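Local coordinates for protein Poly(Beta-D-mannuronate) lyase (Pseudopedobacter saltans, PDB 7O79) that probably cleaves poly(beta-D-mannuronate), the mannuronate-rich form of alginate, as a polysaccharide lyase of family 6 built on a parallel beta-helix, at residues A[314-328]-A[351-365]. Residues are numbered along the deposited sequence; the frame is centred on the assembly and turned at random.
Sequences HVKDGLYVNNTFLNV and LPENNTITHNIISTK
Phe325 and Ile362 meet inside the parallel beta-helix, where 314-328 and 351-365 occupy equivalent places in successive coils; Ile362 CG1 reaches the edge of the Phe325 ring, CD2 to CG1 4.2 Å. Before the corner, Tyr320 meets Ile357 through CB, which touches Ile357 CG1, and Leu280 and Leu282 of strand 280-283 and Ile333 and Ile335 of strand 333-337 pack against these side chains from another wall of the helix. Leu326 CD2 and Ile361 CG2 touch on the outer face. Between these strands the backbones bond in parallel register, Phe325 N to Ile361 O at 2.7 Å.

At two bends of the chain, two buried asparagines bridge the coils in the same way. With CG turned anti to its own carbonyl carbon (chi1 -56°), Asn355 lays its amide across the bend of 315-318: ND2 gives a nearly straight bond (175°) to Val315 O, 3.0 Å away and reached from above the carbonyl plane, while OD1 takes Gly318 N at 2.8 Å. Were Asn355 an alanine, Gly318 N would probably lose its side-chain acceptor and Val315 O one of its two donors, leaving the bend freer to shift. Asn360 does likewise, ND2 to Tyr320 O and OD1 to Asn323 N, and Asn395 of the following coil bonds the Asn360 backbone N, carrying the row of buried asparagines into the next coil.

At the exposed edge, Asn354 ND2 gives a hydrogen bond to Asp317 OD1, with amide and carboxylate planes nearly perpendicular. At the far end Ser363 OG accepts from Asn327 N and also bonds Asn400, while the bent tail of Lys365 (chi4 82°) brings NZ to 2.8 Å from Asn327 O.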
loop_
_atom_site.group_PDB
_atom_site.type_symbol
_atom_site.label_atom_id
_atom_site.label_comp_id
_atom_site.label_asym_id
_atom_site.label_seq_id
_atom_site.Cartn_x
_atom_site.Cartn_y
_atom_site.Cartn_z
ATOM N N HIS A 314 16.567 -0.016 11.061
ATOM C CA HIS A 314 16.773 -1.184 11.909
ATOM C C HIS A 314 15.420 -1.736 12.364
ATOM O O HIS A 314 14.552 -0.979 12.801
ATOM C CB HIS A 314 17.614 -0.752 13.118
ATOM C CG HIS A 314 18.227 -1.878 13.892
ATOM N ND1 HIS A 314 18.991 -1.665 15.019
ATOM C CD2 HIS A 314 18.216 -3.219 13.692
ATOM C CE1 HIS A 314 19.422 -2.825 15.482
ATOM N NE2 HIS A 314 18.961 -3.784 14.699
ATOM N N VAL A 315 15.215 -3.046 12.221
ATOM C CA VAL A 315 13.956 -3.672 12.640
ATOM C C VAL A 315 14.090 -4.047 14.113
ATOM O O VAL A 315 14.727 -5.048 14.476
ATOM C CB VAL A 315 13.584 -4.886 11.784
ATOM C CG1 VAL A 315 12.246 -5.469 12.257
ATOM C CG2 VAL A 315 13.459 -4.512 10.306
ATOM N N LYS A 316 13.467 -3.260 14.973
ATOM C CA LYS A 316 13.501 -3.559 16.392
ATOM C C LYS A 316 12.151 -3.273 17.022
ATOM O O LYS A 316 11.314 -2.558 16.467
ATOM C CB LYS A 316 14.607 -2.769 17.101
ATOM C CG LYS A 316 14.468 -1.270 16.972
ATOM C CD LYS A 316 15.768 -0.575 17.392
ATOM C CE LYS A 316 15.519 0.883 17.725
ATOM N NZ LYS A 316 16.751 1.571 18.214
ATOM N N ASP A 317 11.932 -3.892 18.178
ATOM C CA ASP A 317 10.859 -3.519 19.083
ATOM C C ASP A 317 9.489 -3.834 18.482
ATOM O O ASP A 317 8.488 -3.232 18.870
ATOM C CB ASP A 317 10.919 -2.021 19.399
ATOM C CG ASP A 317 12.197 -1.626 20.117
ATOM O OD1 ASP A 317 12.818 -2.465 20.802
ATOM O OD2 ASP A 317 12.535 -0.422 20.058
ATOM N N GLY A 318 9.429 -4.731 17.488
ATOM C CA GLY A 318 8.186 -5.006 16.799
ATOM C C GLY A 318 7.456 -6.223 17.362
ATOM O O GLY A 318 8.015 -7.013 18.118
ATOM N N LEU A 319 6.184 -6.353 16.975
ATOM C CA LEU A 319 5.347 -7.484 17.371
ATOM C C LEU A 319 4.995 -8.276 16.118
ATOM O O LEU A 319 4.282 -7.774 15.243
ATOM C CB LEU A 319 4.081 -7.000 18.080
ATOM C CG LEU A 319 3.280 -8.047 18.855
ATOM C CD1 LEU A 319 3.996 -8.444 20.156
ATOM C CD2 LEU A 319 1.872 -7.525 19.143
ATOM N N TYR A 320 5.477 -9.515 16.033
ATOM C CA TYR A 320 5.283 -10.375 14.863
ATOM C C TYR A 320 4.664 -11.687 15.352
ATOM O O TYR A 320 5.377 -12.677 15.480
ATOM C CB TYR A 320 6.634 -10.599 14.128
ATOM C CG TYR A 320 7.242 -9.291 13.652
ATOM C CD1 TYR A 320 6.822 -8.701 12.465
ATOM C CD2 TYR A 320 8.200 -8.626 14.412
ATOM C CE1 TYR A 320 7.368 -7.482 12.031
ATOM C CE2 TYR A 320 8.750 -7.399 13.984
ATOM C CZ TYR A 320 8.314 -6.838 12.801
ATOM O OH TYR A 320 8.853 -5.638 12.370
ATOM N N VAL A 321 3.342 -11.682 15.612
ATOM C CA VAL A 321 2.694 -12.713 16.426
ATOM C C VAL A 321 1.440 -13.230 15.735
ATOM O O VAL A 321 0.763 -12.500 15.001
ATOM C CB VAL A 321 2.342 -12.171 17.847
ATOM C CG1 VAL A 321 1.717 -13.245 18.707
ATOM C CG2 VAL A 321 3.593 -11.704 18.547
ATOM N N ASN A 322 1.130 -14.511 15.976
ATOM C CA ASN A 322 -0.142 -15.102 15.553
ATOM C C ASN A 322 -0.387 -14.959 14.061
ATOM O O ASN A 322 -1.505 -14.657 13.631
ATOM C CB ASN A 322 -1.312 -14.504 16.325
ATOM C CG ASN A 322 -1.314 -14.927 17.765
ATOM O OD1 ASN A 322 -1.196 -14.103 18.664
ATOM N ND2 ASN A 322 -1.454 -16.232 17.994
ATOM N N ASN A 323 0.660 -15.155 13.268
ATOM C CA ASN A 323 0.529 -15.208 11.820
ATOM C C ASN A 323 0.646 -16.650 11.345
ATOM O O ASN A 323 1.146 -17.523 12.056
ATOM C CB ASN A 323 1.596 -14.345 11.134
ATOM C CG ASN A 323 1.542 -12.876 11.564
ATOM O OD1 ASN A 323 0.671 -12.121 11.117
ATOM N ND2 ASN A 323 2.482 -12.462 12.424
ATOM N N THR A 324 0.191 -16.889 10.118
ATOM C CA THR A 324 0.299 -18.205 9.504
ATOM C C THR A 324 0.957 -18.057 8.141
ATOM O O THR A 324 0.511 -17.245 7.324
ATOM C CB THR A 324 -1.081 -18.851 9.394
ATOM O OG1 THR A 324 -1.609 -19.010 10.714
ATOM C CG2 THR A 324 -1.016 -20.193 8.694
ATOM N N PHE A 325 2.033 -18.815 7.922
ATOM C CA PHE A 325 2.780 -18.827 6.661
ATOM C C PHE A 325 2.882 -20.267 6.152
ATOM O O PHE A 325 3.772 -21.014 6.572
ATOM C CB PHE A 325 4.181 -18.229 6.840
ATOM C CG PHE A 325 4.199 -16.905 7.559
ATOM C CD1 PHE A 325 3.823 -15.729 6.900
ATOM C CD2 PHE A 325 4.593 -16.829 8.886
ATOM C CE1 PHE A 325 3.837 -14.494 7.566
ATOM C CE2 PHE A 325 4.600 -15.592 9.560
ATOM C CZ PHE A 325 4.215 -14.434 8.904
ATOM N N LEU A 326 2.037 -20.659 5.207
ATOM C CA LEU A 326 1.991 -22.062 4.807
ATOM C C LEU A 326 2.390 -22.253 3.353
ATOM O O LEU A 326 2.014 -21.462 2.486
ATOM C CB LEU A 326 0.603 -22.665 5.044
ATOM C CG LEU A 326 0.207 -22.779 6.521
ATOM C CD1 LEU A 326 -1.308 -22.991 6.653
ATOM C CD2 LEU A 326 0.984 -23.866 7.216
ATOM N N ASN A 327 3.155 -23.316 3.094
ATOM C CA ASN A 327 3.470 -23.724 1.717
ATOM C C ASN A 327 4.196 -22.609 0.966
ATOM O O ASN A 327 3.946 -22.366 -0.215
ATOM C CB ASN A 327 2.198 -24.168 0.980
ATOM C CG ASN A 327 2.475 -24.851 -0.361
ATOM O OD1 ASN A 327 3.474 -25.563 -0.538
ATOM N ND2 ASN A 327 1.570 -24.648 -1.306
ATOM N N VAL A 328 5.118 -21.913 1.660
ATOM C CA VAL A 328 5.857 -20.813 1.033
ATOM C C VAL A 328 7.076 -21.372 0.317
ATOM O O VAL A 328 7.701 -22.337 0.772
ATOM C CB VAL A 328 6.251 -19.725 2.062
ATOM C CG1 VAL A 328 5.006 -19.136 2.685
ATOM C CG2 VAL A 328 7.173 -20.249 3.142
ATOM N N LEU A 351 21.246 -6.392 12.317
ATOM C CA LEU A 351 20.336 -7.514 12.435
ATOM C C LEU A 351 19.123 -7.119 13.281
ATOM O O LEU A 351 19.253 -6.349 14.236
ATOM C CB LEU A 351 21.060 -8.689 13.079
ATOM C CG LEU A 351 22.214 -9.232 12.241
ATOM C CD1 LEU A 351 22.918 -10.350 12.977
ATOM C CD2 LEU A 351 21.673 -9.726 10.893
ATOM N N PRO A 352 17.938 -7.650 12.969
ATOM C CA PRO A 352 16.759 -7.333 13.783
ATOM C C PRO A 352 17.002 -7.715 15.237
ATOM O O PRO A 352 17.693 -8.693 15.528
ATOM C CB PRO A 352 15.644 -8.170 13.142
ATOM C CG PRO A 352 16.145 -8.413 11.703
ATOM C CD PRO A 352 17.618 -8.606 11.890
ATOM N N GLU A 353 16.476 -6.895 16.155
ATOM C CA GLU A 353 16.756 -7.074 17.574
ATOM C C GLU A 353 15.538 -6.661 18.384
ATOM O O GLU A 353 14.764 -5.794 17.977
ATOM C CB GLU A 353 17.975 -6.262 18.033
ATOM C CG GLU A 353 17.731 -4.751 17.992
ATOM C CD GLU A 353 18.850 -3.898 18.586
ATOM O OE1 GLU A 353 19.920 -4.432 18.958
ATOM O OE2 GLU A 353 18.651 -2.663 18.658
ATOM N N ASN A 354 15.370 -7.303 19.535
ATOM C CA ASN A 354 14.296 -6.982 20.479
ATOM C C ASN A 354 12.909 -7.038 19.845
ATOM O O ASN A 354 12.026 -6.263 20.217
ATOM C CB ASN A 354 14.514 -5.613 21.127
ATOM C CG ASN A 354 13.770 -5.477 22.444
ATOM O OD1 ASN A 354 13.728 -6.413 23.216
ATOM N ND2 ASN A 354 13.179 -4.323 22.692
ATOM N N ASN A 355 12.691 -7.940 18.886
ATOM C CA ASN A 355 11.358 -8.171 18.347
ATOM C C ASN A 355 10.739 -9.419 18.966
ATOM O O ASN A 355 11.428 -10.398 19.250
ATOM C CB ASN A 355 11.390 -8.344 16.831
ATOM C CG ASN A 355 12.036 -7.155 16.127
ATOM O OD1 ASN A 355 11.458 -6.062 16.045
ATOM N ND2 ASN A 355 13.251 -7.361 15.653
ATOM N N THR A 356 9.423 -9.403 19.097
ATOM C CA THR A 356 8.665 -10.564 19.558
ATOM C C THR A 356 8.117 -11.324 18.347
ATOM O O THR A 356 7.230 -10.834 17.645
ATOM C CB THR A 356 7.565 -10.107 20.505
ATOM O OG1 THR A 356 8.183 -9.495 21.651
ATOM C CG2 THR A 356 6.699 -11.298 20.964
ATOM N N ILE A 357 8.672 -12.513 18.102
ATOM C CA ILE A 357 8.354 -13.355 16.953
ATOM C C ILE A 357 7.855 -14.690 17.492
ATOM O O ILE A 357 8.638 -15.636 17.623
ATOM C CB ILE A 357 9.592 -13.549 16.057
ATOM C CG1 ILE A 357 10.297 -12.194 15.838
ATOM C CG2 ILE A 357 9.202 -14.258 14.733
ATOM C CD1 ILE A 357 11.697 -12.290 15.213
ATOM N N THR A 358 6.567 -14.765 17.849
ATOM C CA THR A 358 6.031 -15.926 18.568
ATOM C C THR A 358 4.651 -16.298 18.042
ATOM O O THR A 358 3.981 -15.503 17.389
ATOM C CB THR A 358 5.879 -15.681 20.073
ATOM O OG1 THR A 358 4.922 -14.640 20.283
ATOM C CG2 THR A 358 7.192 -15.292 20.709
ATOM N N HIS A 359 4.232 -17.529 18.358
ATOM C CA HIS A 359 2.882 -18.002 18.065
ATOM C C HIS A 359 2.552 -17.945 16.576
ATOM O O HIS A 359 1.413 -17.699 16.181
ATOM C CB HIS A 359 1.850 -17.243 18.903
ATOM C CG HIS A 359 2.058 -17.409 20.375
ATOM N ND1 HIS A 359 2.954 -16.648 21.098
ATOM C CD2 HIS A 359 1.503 -18.276 21.257
ATOM C CE1 HIS A 359 2.925 -17.025 22.365
ATOM N NE2 HIS A 359 2.055 -18.012 22.488
ATOM N N ASN A 360 3.537 -18.255 15.745
ATOM C CA ASN A 360 3.357 -18.307 14.304
ATOM C C ASN A 360 3.297 -19.757 13.843
ATOM O O ASN A 360 3.933 -20.632 14.436
ATOM C CB ASN A 360 4.509 -17.579 13.602
ATOM C CG ASN A 360 4.539 -16.099 13.956
ATOM O OD1 ASN A 360 3.649 -15.337 13.561
ATOM N ND2 ASN A 360 5.539 -15.692 14.742
ATOM N N ILE A 361 2.530 -20.001 12.780
ATOM C CA ILE A 361 2.451 -21.306 12.124
ATOM C C ILE A 361 3.158 -21.190 10.783
ATOM O O ILE A 361 2.940 -20.211 10.060
ATOM C CB ILE A 361 0.990 -21.754 11.936
ATOM C CG1 ILE A 361 0.398 -22.195 13.273
ATOM C CG2 ILE A 361 0.889 -22.866 10.861
ATOM C CD1 ILE A 361 -1.049 -22.615 13.168
ATOM N N ILE A 362 4.020 -22.173 10.458
ATOM C CA ILE A 362 4.875 -22.112 9.273
ATOM C C ILE A 362 4.980 -23.482 8.606
ATOM O O ILE A 362 5.129 -24.512 9.278
ATOM C CB ILE A 362 6.303 -21.617 9.595
ATOM C CG1 ILE A 362 6.313 -20.312 10.401
ATOM C CG2 ILE A 362 7.115 -21.440 8.322
ATOM C CD1 ILE A 362 7.468 -20.246 11.388
ATOM N N SER A 363 4.956 -23.480 7.276
ATOM C CA SER A 363 5.455 -24.600 6.486
ATOM C C SER A 363 6.056 -24.045 5.204
ATOM O O SER A 363 5.621 -23.005 4.704
ATOM C CB SER A 363 4.345 -25.630 6.215
ATOM O OG SER A 363 3.584 -25.296 5.066
ATOM N N THR A 364 7.110 -24.719 4.712
ATOM C CA THR A 364 7.855 -24.318 3.530
ATOM C C THR A 364 7.892 -25.482 2.550
ATOM O O THR A 364 7.872 -26.646 2.954
ATOM C CB THR A 364 9.314 -23.869 3.858
ATOM O OG1 THR A 364 10.133 -25.009 4.190
ATOM C CG2 THR A 364 9.362 -22.843 4.995
ATOM N N LYS A 365 7.958 -25.149 1.259
ATOM C CA LYS A 365 7.987 -26.174 0.214
ATOM C C LYS A 365 9.227 -27.059 0.315
ATOM O O LYS A 365 9.167 -28.264 0.038
ATOM C CB LYS A 365 7.929 -25.520 -1.168
ATOM C CG LYS A 365 6.583 -24.918 -1.517
ATOM C CD LYS A 365 6.593 -24.335 -2.919
ATOM C CE LYS A 365 5.185 -23.934 -3.381
ATOM N NZ LYS A 365 4.783 -22.588 -2.864
#